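Long-range contact in phosphoserine phosphatase (Thermococcus onnurineus, PDB 4AP9), which probably hydrolyses L-phosphoserine to L-serine and phosphate with the help of magnesium, the last step of serine biosynthesis: residues A[88-92]-A[114-118]. Residues are numbered along the deposited sequence; the frame is centred on the assembly and turned at random.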
# COMPACT_ATOMS: atom_id res chain seq x y z
N VAL A 88 4.57 35.13 -2.69
CA VAL A 88 4.66 34.32 -1.48
C VAL A 88 3.72 34.81 -0.38
O VAL A 88 3.07 34.02 0.29
CB VAL A 88 6.11 34.27 -0.96
CG1 VAL A 88 6.16 33.65 0.43
CG2 VAL A 88 6.98 33.48 -1.94
N GLU A 89 3.63 36.12 -0.20
CA GLU A 89 2.73 36.65 0.82
C GLU A 89 1.25 36.38 0.49
O GLU A 89 0.44 36.11 1.39
CB GLU A 89 2.98 38.14 1.05
CG GLU A 89 4.34 38.42 1.67
CD GLU A 89 4.63 39.90 1.86
OE1 GLU A 89 3.85 40.75 1.36
OE2 GLU A 89 5.64 40.21 2.51
N THR A 90 0.90 36.45 -0.79
CA THR A 90 -0.46 36.21 -1.23
C THR A 90 -0.84 34.73 -1.08
O THR A 90 -1.93 34.40 -0.61
CB THR A 90 -0.67 36.66 -2.67
OG1 THR A 90 -0.31 38.04 -2.79
CG2 THR A 90 -2.15 36.48 -3.07
N LEU A 91 0.07 33.85 -1.49
CA LEU A 91 -0.10 32.42 -1.23
C LEU A 91 -0.46 32.14 0.23
O LEU A 91 -1.38 31.37 0.51
CB LEU A 91 1.15 31.66 -1.63
CG LEU A 91 1.29 31.46 -3.13
CD1 LEU A 91 2.74 31.11 -3.50
CD2 LEU A 91 0.34 30.39 -3.62
N ARG A 92 0.27 32.75 1.16
CA ARG A 92 -0.08 32.58 2.58
C ARG A 92 -1.48 33.09 2.91
O ARG A 92 -2.22 32.43 3.63
CB ARG A 92 0.92 33.26 3.49
CG ARG A 92 2.24 32.56 3.58
CD ARG A 92 2.95 33.00 4.84
NE ARG A 92 4.33 32.56 4.84
CZ ARG A 92 5.34 33.32 4.41
NH1 ARG A 92 5.12 34.54 3.96
NH2 ARG A 92 6.58 32.85 4.45
N GLU A 114 14.63 32.56 3.69
CA GLU A 114 13.63 32.78 4.73
C GLU A 114 12.31 33.32 4.18
O GLU A 114 11.41 33.70 4.95
CB GLU A 114 14.16 33.76 5.78
CG GLU A 114 15.49 33.36 6.38
CD GLU A 114 15.39 32.13 7.26
OE1 GLU A 114 14.25 31.69 7.55
OE2 GLU A 114 16.44 31.59 7.65
N LEU A 115 12.19 33.35 2.86
CA LEU A 115 11.02 33.94 2.24
C LEU A 115 9.80 33.04 2.41
O LEU A 115 8.72 33.51 2.75
CB LEU A 115 11.27 34.22 0.76
CG LEU A 115 10.08 34.84 0.03
CD1 LEU A 115 9.72 36.20 0.63
CD2 LEU A 115 10.40 35.00 -1.44
N GLY A 116 9.99 31.75 2.17
CA GLY A 116 8.91 30.78 2.32
C GLY A 116 8.83 30.22 3.73
O GLY A 116 9.53 30.66 4.64
N ASP A 117 7.93 29.26 3.90
CA ASP A 117 7.80 28.54 5.16
C ASP A 117 8.84 27.43 5.28
O ASP A 117 9.31 27.12 6.37
CB ASP A 117 6.37 28.01 5.28
CG ASP A 117 5.34 29.13 5.35
OD1 ASP A 117 5.52 30.04 6.19
OD2 ASP A 117 4.39 29.14 4.54
N GLU A 118 9.18 26.82 4.14
CA GLU A 118 10.28 25.87 4.07
C GLU A 118 11.14 26.16 2.83
O GLU A 118 10.66 26.70 1.83
CB GLU A 118 9.79 24.41 4.02
CG GLU A 118 9.03 23.98 5.26
CD GLU A 118 8.85 22.47 5.34
OE1 GLU A 118 9.83 21.73 5.13
OE2 GLU A 118 7.73 22.01 5.64
O HOH W 1 7.62 35.99 3.64
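The extended side chain of Arg92, near the end of helix 82-93, reaches across to residues 114-118, the end of the loop that enters strand 118-127, and supplies every direct hydrogen bond between the two segments. Its NE donates to Asp117 OD1 at 3.1 Å in a salt bridge, while the bonds from Arg92 NE to Asp117 OD2 (3.4 Å) and from Arg92 NH2 to Asp117 OD1 (3.5 Å) are weak. NH2 of Arg92 has a better acceptor in the backbone carbonyl of Leu115, whose O lies 2.8 Å away. Both acceptors approach the guanidinium at its edge, close to its plane. A water accepts a hydrogen bond from Arg92 NH1 (2.9 Å) and donates one to the same Leu115 O (2.9 Å), so this carbonyl receives two hydrogen bonds. In the Rossmann-like sheet of the haloacid dehalogenase fold, strands 97-102 and 118-127 are parallel neighbours; helix 82-93 leads into the first and the loop into the second, and both segments meet beside strand 97-102. Asp117 OD2 has its strongest partner there, the backbone N of Val98, so the carboxylate links strand and helix. One turn before Arg92, Val88 points toward the loop: its CG2 packs on Leu115 CD2 at 3.8 Å, and its CG1 lies 3.5 Å from Leu115 O. The carbonyl of Asp117 accepts a hydrogen bond from Arg123 of the second subunit.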